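Local coordinates for protein quinone oxidoreductase (Coxiella burnetii, PDB 3TQH) that binds NADPH and probably uses it to reduce quinones, as a member of the medium-chain dehydrogenase/reductase family, at residues V95-A99 with A131-T136; C107-Y111 with V317-R321; P116-I120 with F270-H276. Residues are numbered along the deposited sequence.

Contact 1. Residues V95-A99 with A131-T136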
ATOM      1  N   VAL A  95      -2.854  18.406  -3.550  1.00 19.48           N
ATOM      2  CA  VAL A  95      -2.055  17.331  -4.136  1.00 19.17           C
ATOM      3  C   VAL A  95      -2.080  16.044  -3.324  1.00 18.13           C
ATOM      4  O   VAL A  95      -2.424  16.035  -2.142  1.00 17.34           O
ATOM      5  CB  VAL A  95      -0.577  17.758  -4.320  1.00 19.15           C
ATOM      6  CG1 VAL A  95      -0.480  18.930  -5.306  1.00 20.57           C
ATOM      7  CG2 VAL A  95       0.051  18.105  -2.980  1.00 17.50           C
HETATM    8  N   MSE A  96      -1.686  14.962  -3.985  1.00 18.54           N
HETATM    9  CA  MSE A  96      -1.662  13.632  -3.394  1.00 18.05           C
HETATM   10  C   MSE A  96      -0.496  12.861  -3.995  1.00 17.70           C
HETATM   11  O   MSE A  96      -0.170  13.029  -5.170  1.00 18.36           O
HETATM   12  CB  MSE A  96      -2.977  12.901  -3.672  1.00 18.96           C
HETATM   13  CG  MSE A  96      -3.439  13.012  -5.124  1.00 23.40           C
HETATM   14 SE   MSE A  96      -5.026  11.964  -5.542  1.00 32.99          SE
HETATM   15  CE  MSE A  96      -4.443  10.218  -4.858  1.00 26.05           C
ATOM     16  N   GLY A  97       0.142  12.025  -3.184  1.00 16.44           N
ATOM     17  CA  GLY A  97       1.256  11.248  -3.669  1.00 16.67           C
ATOM     18  C   GLY A  97       2.084  10.593  -2.593  1.00 15.78           C
ATOM     19  O   GLY A  97       1.580  10.269  -1.509  1.00 14.92           O
ATOM     20  N   ILE A  98       3.360  10.398  -2.923  1.00 16.34           N
ATOM     21  CA  ILE A  98       4.317   9.690  -2.085  1.00 15.96           C
ATOM     22  C   ILE A  98       5.456  10.640  -1.766  1.00 16.46           C
ATOM     23  O   ILE A  98       5.931  11.350  -2.649  1.00 17.98           O
ATOM     24  CB  ILE A  98       4.927   8.456  -2.819  1.00 16.75           C
ATOM     25  CG1 ILE A  98       3.834   7.549  -3.387  1.00 17.01           C
ATOM     26  CG2 ILE A  98       5.821   7.654  -1.882  1.00 16.33           C
ATOM     27  CD1 ILE A  98       2.956   6.959  -2.343  1.00 17.10           C
ATOM     28  N   ALA A  99       5.913  10.638  -0.522  1.00 15.84           N
ATOM     29  CA  ALA A  99       7.030  11.486  -0.124  1.00 16.78           C
ATOM     30  C   ALA A  99       8.102  10.679   0.608  1.00 16.99           C
ATOM     31  O   ALA A  99       7.799   9.831   1.447  1.00 16.24           O
ATOM     32  CB  ALA A  99       6.536  12.640   0.741  1.00 16.29           C
ATOM     33  N   ALA A 131      -7.648  10.464  -0.810  1.00 15.85           N
ATOM     34  CA  ALA A 131      -6.451  10.709  -1.612  1.00 15.62           C
ATOM     35  C   ALA A 131      -5.175  10.162  -0.963  1.00 14.25           C
ATOM     36  O   ALA A 131      -4.286   9.691  -1.663  1.00 14.15           O
ATOM     37  CB  ALA A 131      -6.299  12.196  -1.909  1.00 16.16           C
ATOM     38  N   ALA A 132      -5.083  10.235   0.365  1.00 13.75           N
ATOM     39  CA  ALA A 132      -3.893   9.768   1.086  1.00 12.77           C
ATOM     40  C   ALA A 132      -3.895   8.254   1.256  1.00 12.39           C
ATOM     41  O   ALA A 132      -2.854   7.655   1.472  1.00 11.76           O
ATOM     42  CB  ALA A 132      -3.794  10.444   2.451  1.00 12.44           C
ATOM     43  N   SER A 133      -5.068   7.640   1.161  1.00 13.47           N
ATOM     44  CA  SER A 133      -5.207   6.195   1.340  1.00 13.50           C
ATOM     45  C   SER A 133      -4.923   5.400   0.068  1.00 14.09           C
ATOM     46  O   SER A 133      -4.745   4.184   0.120  1.00 14.18           O
ATOM     47  CB  SER A 133      -6.611   5.872   1.852  1.00 14.28           C
ATOM     48  OG  SER A 133      -6.807   6.403   3.156  1.00 14.18           O
ATOM     49  N   LEU A 134      -4.858   6.092  -1.061  1.00 14.98           N
ATOM     50  CA  LEU A 134      -4.816   5.448  -2.370  1.00 16.26           C
ATOM     51  C   LEU A 134      -3.424   5.091  -2.932  1.00 16.28           C
ATOM     52  O   LEU A 134      -3.260   3.998  -3.463  1.00 17.46           O
ATOM     53  CB  LEU A 134      -5.573   6.318  -3.383  1.00 17.55           C
ATOM     54  CG  LEU A 134      -5.891   5.718  -4.753  1.00 19.11           C
ATOM     55  CD1 LEU A 134      -6.747   4.461  -4.641  1.00 19.06           C
ATOM     56  CD2 LEU A 134      -6.574   6.760  -5.619  1.00 19.60           C
ATOM     57  N   PRO A 135      -2.430   6.002  -2.845  1.00 15.80           N
ATOM     58  CA  PRO A 135      -1.205   5.824  -3.639  1.00 16.16           C
ATOM     59  C   PRO A 135      -0.476   4.477  -3.513  1.00 16.00           C
ATOM     60  O   PRO A 135      -0.334   3.779  -4.515  1.00 17.23           O
ATOM     61  CB  PRO A 135      -0.316   6.976  -3.160  1.00 15.74           C
ATOM     62  CG  PRO A 135      -1.271   8.023  -2.781  1.00 15.46           C
ATOM     63  CD  PRO A 135      -2.405   7.291  -2.133  1.00 15.26           C
ATOM     64  N   THR A 136      -0.030   4.103  -2.315  1.00 14.73           N
ATOM     65  CA  THR A 136       0.722   2.855  -2.166  1.00 14.68           C
ATOM     66  C   THR A 136      -0.149   1.635  -2.481  1.00 14.81           C
ATOM     67  O   THR A 136       0.201   0.834  -3.348  1.00 15.62           O
ATOM     68  CB  THR A 136       1.367   2.705  -0.763  1.00 13.79           C
ATOM     69  OG1 THR A 136       2.449   3.636  -0.633  1.00 14.28           O
ATOM     70  CG2 THR A 136       1.909   1.285  -0.569  1.00 13.35           C
TER
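One face of a sheet can be covered where the chain passes from one helix to the next, and here strand 94-98 runs past the junction between helix 128-133 and helix 135-147. The CA atoms of Met96 and Ala131 lie 5.9 Å apart and those of Gly97 and Pro135 6.0 Å, so the strand comes closest to the first helix at Met96 and to the second at Gly97. Gly97 sits at backbone angles (phi 166°, psi -152°) that would jam a CB against the preceding carbonyl, and its O rests 3.8 Å from Pro135 CG. Met96, a selenomethionine, points toward the helices: its CB is 3.8 Å from Ala131 CB, and its CE folds over to lie 3.2 Å from Ala131 O and 4.1 Å from Leu134 CD2. In this medium-chain dehydrogenase/reductase fold the packing sets the start of helix 135-147 against the sheet of the GroES-like domain, beside the cofactor cleft. Ile98 CD1 continues the apolar seam 3.4 Å from Pro135 CB and is also 3.8 Å from Thr136 OG1, a hydroxyl hydrogen-bonded to Asp74. Thr136 touches the bound NADPH, and its OG1 also has a weak hydrogen bond with Lys268, an NADPH-binding residue.

Contact 2. Residues C107-Y111 with V317-R321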
ATOM      1  N   CYS A 107       5.761  11.009   6.502  1.00 14.33           N
ATOM      2  CA  CYS A 107       4.414  11.525   6.278  1.00 13.41           C
ATOM      3  C   CYS A 107       3.509  11.590   7.520  1.00 13.20           C
ATOM      4  O   CYS A 107       2.503  12.303   7.497  1.00 13.06           O
ATOM      5  CB  CYS A 107       3.725  10.734   5.168  1.00 12.78           C
ATOM      6  SG  CYS A 107       4.402  11.006   3.523  1.00 12.95           S
ATOM      7  N   TYR A 108       3.840  10.856   8.589  1.00 12.98           N
ATOM      8  CA  TYR A 108       3.142  11.027   9.871  1.00 13.11           C
ATOM      9  C   TYR A 108       3.578  12.380  10.441  1.00 14.22           C
ATOM     10  O   TYR A 108       4.357  12.435  11.398  1.00 14.97           O
ATOM     11  CB  TYR A 108       3.508   9.942  10.891  1.00 13.05           C
ATOM     12  CG  TYR A 108       3.181   8.494  10.570  1.00 11.48           C
ATOM     13  CD1 TYR A 108       2.767   8.080   9.303  1.00  9.87           C
ATOM     14  CD2 TYR A 108       3.345   7.519  11.552  1.00 10.63           C
ATOM     15  CE1 TYR A 108       2.501   6.735   9.043  1.00  8.62           C
ATOM     16  CE2 TYR A 108       3.085   6.184  11.301  1.00  9.54           C
ATOM     17  CZ  TYR A 108       2.667   5.794  10.049  1.00  8.66           C
ATOM     18  OH  TYR A 108       2.425   4.459   9.823  1.00  7.62           O
ATOM     19  N   ALA A 109       3.086  13.465   9.845  1.00 14.42           N
ATOM     20  CA  ALA A 109       3.587  14.809  10.152  1.00 15.73           C
ATOM     21  C   ALA A 109       2.736  15.894   9.498  1.00 16.23           C
ATOM     22  O   ALA A 109       1.974  15.630   8.576  1.00 16.16           O
ATOM     23  CB  ALA A 109       5.029  14.940   9.708  1.00 15.73           C
ATOM     24  N   GLU A 110       2.873  17.116   9.984  1.00 17.86           N
ATOM     25  CA  GLU A 110       2.073  18.239   9.509  1.00 18.70           C
ATOM     26  C   GLU A 110       2.578  18.817   8.181  1.00 18.56           C
ATOM     27  O   GLU A 110       1.818  19.454   7.454  1.00 18.87           O
ATOM     28  CB  GLU A 110       2.047  19.334  10.577  1.00 20.84           C
ATOM     29  CG  GLU A 110       1.311  18.934  11.852  1.00 22.01           C
ATOM     30  CD  GLU A 110       1.275  20.046  12.891  1.00 25.41           C
ATOM     31  OE1 GLU A 110       2.275  20.787  13.030  1.00 26.37           O
ATOM     32  OE2 GLU A 110       0.244  20.171  13.581  1.00 28.80           O
ATOM     33  N   TYR A 111       3.860  18.613   7.882  1.00 18.35           N
ATOM     34  CA  TYR A 111       4.461  19.079   6.629  1.00 18.67           C
ATOM     35  C   TYR A 111       5.381  18.016   6.046  1.00 17.88           C
ATOM     36  O   TYR A 111       6.098  17.330   6.783  1.00 17.89           O
ATOM     37  CB  TYR A 111       5.259  20.370   6.841  1.00 20.27           C
ATOM     38  CG  TYR A 111       4.420  21.531   7.309  1.00 21.73           C
ATOM     39  CD1 TYR A 111       3.856  22.420   6.396  1.00 22.73           C
ATOM     40  CD2 TYR A 111       4.175  21.737   8.663  1.00 22.28           C
ATOM     41  CE1 TYR A 111       3.070  23.488   6.824  1.00 24.00           C
ATOM     42  CE2 TYR A 111       3.393  22.793   9.100  1.00 23.78           C
ATOM     43  CZ  TYR A 111       2.844  23.667   8.179  1.00 24.72           C
ATOM     44  OH  TYR A 111       2.071  24.720   8.614  1.00 26.83           O
ATOM     45  N   VAL A 317      -5.971   5.430   8.323  1.00 12.85           N
ATOM     46  CA  VAL A 317      -5.482   6.732   7.880  1.00 12.86           C
ATOM     47  C   VAL A 317      -5.414   7.749   9.018  1.00 13.70           C
ATOM     48  O   VAL A 317      -6.256   7.756   9.923  1.00 14.62           O
ATOM     49  CB  VAL A 317      -6.348   7.283   6.715  1.00 13.59           C
ATOM     50  CG1 VAL A 317      -7.769   7.562   7.181  1.00 15.21           C
ATOM     51  CG2 VAL A 317      -5.715   8.534   6.111  1.00 13.69           C
ATOM     52  N   PHE A 318      -4.380   8.584   8.975  1.00 13.66           N
ATOM     53  CA  PHE A 318      -4.271   9.723   9.871  1.00 14.96           C
ATOM     54  C   PHE A 318      -4.958  10.922   9.233  1.00 16.17           C
ATOM     55  O   PHE A 318      -4.681  11.265   8.082  1.00 15.62           O
ATOM     56  CB  PHE A 318      -2.804  10.086  10.148  1.00 14.38           C
ATOM     57  CG  PHE A 318      -2.085   9.113  11.038  1.00 14.03           C
ATOM     58  CD1 PHE A 318      -2.539   8.861  12.330  1.00 14.41           C
ATOM     59  CD2 PHE A 318      -0.925   8.474  10.598  1.00 12.99           C
ATOM     60  CE1 PHE A 318      -1.864   7.973  13.161  1.00 14.18           C
ATOM     61  CE2 PHE A 318      -0.247   7.583  11.425  1.00 12.66           C
ATOM     62  CZ  PHE A 318      -0.715   7.331  12.706  1.00 12.98           C
ATOM     63  N   LYS A 319      -5.859  11.545   9.981  1.00 18.29           N
ATOM     64  CA  LYS A 319      -6.384  12.849   9.621  1.00 20.18           C
ATOM     65  C   LYS A 319      -5.514  13.876  10.334  1.00 21.23           C
ATOM     66  O   LYS A 319      -5.564  13.995  11.556  1.00 22.04           O
ATOM     67  CB  LYS A 319      -7.843  12.986  10.049  1.00 21.99           C
ATOM     68  CG  LYS A 319      -8.405  14.396   9.945  1.00 24.03           C
ATOM     69  CD  LYS A 319      -9.857  14.461  10.423  1.00 27.23           C
ATOM     70  CE  LYS A 319     -10.802  14.880   9.312  1.00 28.92           C
ATOM     71  NZ  LYS A 319     -10.475  16.247   8.799  1.00 29.96           N
ATOM     72  N   VAL A 320      -4.700  14.596   9.566  1.00 21.58           N
ATOM     73  CA  VAL A 320      -3.779  15.578  10.132  1.00 22.92           C
ATOM     74  C   VAL A 320      -4.476  16.936  10.237  1.00 25.80           C
ATOM     75  O   VAL A 320      -4.285  17.665  11.209  1.00 27.21           O
ATOM     76  CB  VAL A 320      -2.481  15.662   9.304  1.00 21.66           C
ATOM     77  CG1 VAL A 320      -1.521  16.663   9.911  1.00 22.57           C
ATOM     78  CG2 VAL A 320      -1.828  14.292   9.223  1.00 19.76           C
ATOM     79  N   ARG A 321      -5.283  17.257   9.225  1.00 27.35           N
ATOM     80  CA  ARG A 321      -6.191  18.403   9.248  1.00 30.35           C
ATOM     81  C   ARG A 321      -7.520  18.010   8.602  1.00 31.18           C
ATOM     82  O   ARG A 321      -8.599  18.278   9.142  1.00 33.38           O
ATOM     83  CB  ARG A 321      -5.591  19.583   8.484  1.00 31.14           C
ATOM     84  CG  ARG A 321      -4.336  20.166   9.109  1.00 32.76           C
ATOM     85  CD  ARG A 321      -3.833  21.360   8.312  1.00 35.60           C
ATOM     86  NE  ARG A 321      -2.874  22.174   9.065  1.00 38.18           N
ATOM     87  CZ  ARG A 321      -1.596  21.854   9.277  1.00 38.51           C
ATOM     88  NH1 ARG A 321      -1.078  20.714   8.801  1.00 36.32           N
ATOM     89  NH2 ARG A 321      -0.824  22.688   9.973  1.00 40.35           N
ATOM     90  OXT ARG A 321      -7.544  17.411   7.520  1.00 30.19           O
TER
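The C-terminal end of the chain returns to the GroES-like domain, where residues 317-321 run beside the loop leading into strand 111-114. The touching parts, 108-111 and 318-321, point 28° apart, with Glu110 and Val320 CA atoms 6.5 Å from each other. At the buried end Tyr108, centre of an inverse gamma turn, offers its ring face to the edge of Phe318 in a T-shaped pair: centroids 4.7 Å apart, planes at 70°, Tyr108 CD2 to Phe318 CE2 3.6 Å. The tyrosine hydroxyl is hydrogen-bonded to Asp49 and His304. Further along, Val320 CG1 packs 3.9 Å from Glu110 CA and 3.9 Å from Ala109 O. Toward solvent, Arg321 NH1 makes a weak hydrogen bond to Glu110 O (3.4 Å), and the terminal carboxylate is held within its own segment, Lys319 NZ donating to Arg321 O at 2.8 Å. Such closure, with the last strand, 315-319, pairing with strand 36-44, is characteristic of the medium-chain dehydrogenase/reductase fold, whose catalytic domain is built from both ends of the chain.

Contact 3. Residues P116-I120 with F270-H276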
ATOM      1  N   PRO A 116       7.805  17.142  -7.594  1.00 27.62           N
ATOM      2  CA  PRO A 116       6.632  17.114  -8.480  1.00 27.95           C
ATOM      3  C   PRO A 116       6.461  15.799  -9.247  1.00 28.23           C
ATOM      4  O   PRO A 116       5.385  15.541  -9.790  1.00 28.40           O
ATOM      5  CB  PRO A 116       6.896  18.270  -9.457  1.00 30.32           C
ATOM      6  CG  PRO A 116       8.359  18.555  -9.349  1.00 31.76           C
ATOM      7  CD  PRO A 116       8.735  18.228  -7.943  1.00 29.70           C
ATOM      8  N   ASP A 117       7.516  14.985  -9.293  1.00 28.82           N
ATOM      9  CA  ASP A 117       7.489  13.697  -9.982  1.00 29.14           C
ATOM     10  C   ASP A 117       6.769  12.624  -9.175  1.00 26.29           C
ATOM     11  O   ASP A 117       6.355  11.616  -9.739  1.00 26.44           O
ATOM     12  CB  ASP A 117       8.916  13.233 -10.300  1.00 31.16           C
ATOM     13  CG  ASP A 117       9.661  14.209 -11.212  1.00 35.38           C
ATOM     14  OD1 ASP A 117       9.207  14.436 -12.360  1.00 38.45           O
ATOM     15  OD2 ASP A 117      10.704  14.748 -10.781  1.00 38.26           O
ATOM     16  N   THR A 118       6.619  12.832  -7.866  1.00 23.78           N
ATOM     17  CA  THR A 118       5.950  11.845  -7.003  1.00 21.43           C
ATOM     18  C   THR A 118       4.617  12.348  -6.415  1.00 19.74           C
ATOM     19  O   THR A 118       4.175  11.866  -5.371  1.00 17.76           O
ATOM     20  CB  THR A 118       6.885  11.343  -5.876  1.00 20.56           C
ATOM     21  OG1 THR A 118       7.095  12.386  -4.915  1.00 20.27           O
ATOM     22  CG2 THR A 118       8.229  10.883  -6.461  1.00 21.50           C
ATOM     23  N   ILE A 119       3.980  13.298  -7.097  1.00 20.33           N
ATOM     24  CA  ILE A 119       2.633  13.749  -6.730  1.00 19.55           C
ATOM     25  C   ILE A 119       1.764  13.938  -7.966  1.00 20.50           C
ATOM     26  O   ILE A 119       2.271  13.986  -9.082  1.00 21.84           O
ATOM     27  CB  ILE A 119       2.650  15.090  -5.938  1.00 19.44           C
ATOM     28  CG1 ILE A 119       3.202  16.237  -6.795  1.00 21.89           C
ATOM     29  CG2 ILE A 119       3.465  14.947  -4.668  1.00 18.20           C
ATOM     30  CD1 ILE A 119       2.671  17.599  -6.392  1.00 23.35           C
ATOM     31  N   ILE A 120       0.454  14.023  -7.751  1.00 19.93           N
ATOM     32  CA  ILE A 120      -0.475  14.522  -8.769  1.00 21.51           C
ATOM     33  C   ILE A 120      -1.467  15.502  -8.129  1.00 21.34           C
ATOM     34  O   ILE A 120      -1.543  15.604  -6.904  1.00 19.94           O
ATOM     35  CB  ILE A 120      -1.233  13.374  -9.504  1.00 21.92           C
ATOM     36  CG1 ILE A 120      -2.127  12.582  -8.546  1.00 20.30           C
ATOM     37  CG2 ILE A 120      -0.248  12.433 -10.196  1.00 22.07           C
ATOM     38  CD1 ILE A 120      -3.164  11.735  -9.257  1.00 20.97           C
ATOM     39  N   PHE A 270       6.190   4.818  -8.427  1.00 21.91           N
ATOM     40  CA  PHE A 270       5.257   5.916  -8.643  1.00 22.06           C
ATOM     41  C   PHE A 270       4.989   6.102 -10.134  1.00 22.71           C
ATOM     42  O   PHE A 270       5.922   6.265 -10.922  1.00 24.03           O
ATOM     43  CB  PHE A 270       5.757   7.228  -8.041  1.00 23.42           C
ATOM     44  CG  PHE A 270       4.679   8.274  -7.937  1.00 23.72           C
ATOM     45  CD1 PHE A 270       3.778   8.252  -6.877  1.00 21.67           C
ATOM     46  CD2 PHE A 270       4.530   9.241  -8.922  1.00 25.37           C
ATOM     47  CE1 PHE A 270       2.766   9.189  -6.780  1.00 22.36           C
ATOM     48  CE2 PHE A 270       3.517  10.197  -8.832  1.00 26.24           C
ATOM     49  CZ  PHE A 270       2.631  10.167  -7.760  1.00 24.73           C
ATOM     50  N   ASN A 271       3.714   6.065 -10.514  1.00 21.84           N
ATOM     51  CA  ASN A 271       3.310   6.310 -11.894  1.00 22.75           C
ATOM     52  C   ASN A 271       2.184   7.338 -11.974  1.00 22.97           C
ATOM     53  O   ASN A 271       1.053   7.080 -11.562  1.00 21.62           O
ATOM     54  CB  ASN A 271       2.896   5.005 -12.579  1.00 21.93           C
ATOM     55  CG  ASN A 271       2.683   5.179 -14.085  1.00 23.86           C
ATOM     56  OD1 ASN A 271       1.734   5.837 -14.523  1.00 24.22           O
ATOM     57  ND2 ASN A 271       3.575   4.596 -14.879  1.00 24.39           N
ATOM     58  N   ILE A 272       2.509   8.500 -12.532  1.00 24.78           N
ATOM     59  CA  ILE A 272       1.571   9.613 -12.646  1.00 25.66           C
ATOM     60  C   ILE A 272       0.282   9.214 -13.377  1.00 25.41           C
ATOM     61  O   ILE A 272      -0.818   9.517 -12.914  1.00 24.98           O
ATOM     62  CB  ILE A 272       2.237  10.818 -13.349  1.00 28.16           C
ATOM     63  CG1 ILE A 272       3.332  11.407 -12.446  1.00 28.90           C
ATOM     64  CG2 ILE A 272       1.208  11.883 -13.691  1.00 29.20           C
ATOM     65  CD1 ILE A 272       4.155  12.499 -13.088  1.00 31.18           C
ATOM     66  N   GLU A 273       0.428   8.513 -14.502  1.00 25.75           N
ATOM     67  CA  GLU A 273      -0.712   8.121 -15.335  1.00 25.86           C
ATOM     68  C   GLU A 273      -1.629   7.107 -14.634  1.00 23.39           C
ATOM     69  O   GLU A 273      -2.852   7.212 -14.727  1.00 23.22           O
ATOM     70  CB  GLU A 273      -0.235   7.562 -16.682  1.00 27.13           C
ATOM     71  CG  GLU A 273       0.328   8.614 -17.661  1.00 31.15           C
ATOM     72  CD  GLU A 273       1.718   9.158 -17.286  1.00 33.27           C
ATOM     73  OE1 GLU A 273       2.456   8.501 -16.505  1.00 31.90           O
ATOM     74  OE2 GLU A 273       2.071  10.253 -17.785  1.00 36.31           O
ATOM     75  N   GLU A 274      -1.036   6.144 -13.931  1.00 21.43           N
ATOM     76  CA  GLU A 274      -1.809   5.137 -13.198  1.00 19.78           C
ATOM     77  C   GLU A 274      -2.548   5.715 -11.991  1.00 18.78           C
ATOM     78  O   GLU A 274      -3.701   5.375 -11.756  1.00 18.19           O
ATOM     79  CB  GLU A 274      -0.913   3.982 -12.743  1.00 18.58           C
ATOM     80  CG  GLU A 274      -0.353   3.159 -13.892  1.00 20.30           C
ATOM     81  CD  GLU A 274       0.559   2.032 -13.435  1.00 20.48           C
ATOM     82  OE1 GLU A 274       1.013   2.055 -12.271  1.00 19.65           O
ATOM     83  OE2 GLU A 274       0.824   1.120 -14.251  1.00 22.37           O
ATOM     84  N   LEU A 275      -1.887   6.581 -11.230  1.00 18.84           N
ATOM     85  CA  LEU A 275      -2.509   7.207 -10.073  1.00 18.41           C
ATOM     86  C   LEU A 275      -3.638   8.164 -10.486  1.00 19.79           C
ATOM     87  O   LEU A 275      -4.672   8.212  -9.829  1.00 19.44           O
ATOM     88  CB  LEU A 275      -1.461   7.927  -9.217  1.00 18.78           C
ATOM     89  CG  LEU A 275      -1.926   8.414  -7.836  1.00 18.13           C
ATOM     90  CD1 LEU A 275      -2.496   7.281  -6.999  1.00 14.92           C
ATOM     91  CD2 LEU A 275      -0.782   9.098  -7.111  1.00 18.60           C
ATOM     92  N   HIS A 276      -3.427   8.922 -11.562  1.00 21.70           N
ATOM     93  CA  HIS A 276      -4.495   9.699 -12.209  1.00 23.50           C
ATOM     94  C   HIS A 276      -5.699   8.800 -12.483  1.00 22.67           C
ATOM     95  O   HIS A 276      -6.846   9.160 -12.187  1.00 22.65           O
ATOM     96  CB  HIS A 276      -4.026  10.269 -13.561  1.00 25.58           C
ATOM     97  CG  HIS A 276      -3.456  11.654 -13.495  1.00 28.74           C
ATOM     98  ND1 HIS A 276      -4.137  12.721 -12.949  1.00 31.47           N
ATOM     99  CD2 HIS A 276      -2.292  12.161 -13.974  1.00 31.27           C
ATOM    100  CE1 HIS A 276      -3.405  13.817 -13.062  1.00 33.13           C
ATOM    101  NE2 HIS A 276      -2.282  13.505 -13.683  1.00 32.98           N
TER
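Phe270 lays one face of its ring over the backbone of Thr118, whose CA stands 3.6 Å from the ring centroid and 18° off the ring normal, a CH-pi contact. In the medium-chain dehydrogenase/reductase fold the chain leaves the Rossmann sheet after its last strand, 262-264, and returns to the catalytic domain; here residues 270-276 open helix 272-283 and lie against strand 119-121. Main-chain atoms crowd the ring on the Thr118 side, with Asp117 O 3.1 Å from CD2 of Phe270, and Thr118 C and Ile119 N 3.2 and 3.5 Å from its CZ. The Thr118 side chain points away, and its OG1 is hydrogen-bonded to Ile98 O on the adjoining strand. Beyond the ring, Ile120 is directed toward the helix and is the most heavily covered residue here. Ile120 CG2 meets Ile272 CG2 at 3.8 Å, while Ile120 CD1 reaches Leu275 CG, also at 3.8 Å, and lies over one face of the His276 ring, 3.9 Å from ND1. The first turn that receives this isoleucine is fixed by Asn271 at the N-cap position, and backbone bonds from Leu275 N to Asn271 O and from His276 N to Ile272 O, each 3.0 Å, carry the helix onward. The capping bond itself runs from Glu274 N to Asn271 OD1, at 2.8 Å with an N-H...O angle of 158°.

In the fold
All three contacts draw on one mixed sheet. Contact 1 is wholly buried and contact 3 partly so; they share the neighbouring strands 94-98 and 119-121, probably hydrogen-bonded through Met96 O and Ile120 N (2.8 Å), and Ile98 of the one packs on Phe270 of the other. Contact 2 lies about 20 Å from contact 3, centre to centre, yet touches contact 1, where Ala99 CB is 3.9 Å from Cys107 SG. Chemistry follows place: aliphatic packing beside the cofactor in contact 1; in contact 3, where the chain returns from the Rossmann sheet, an aromatic ring on backbone plus isoleucine packing on the helix; and in contact 2 a gradient from a buried aromatic pair to the charged C-terminus.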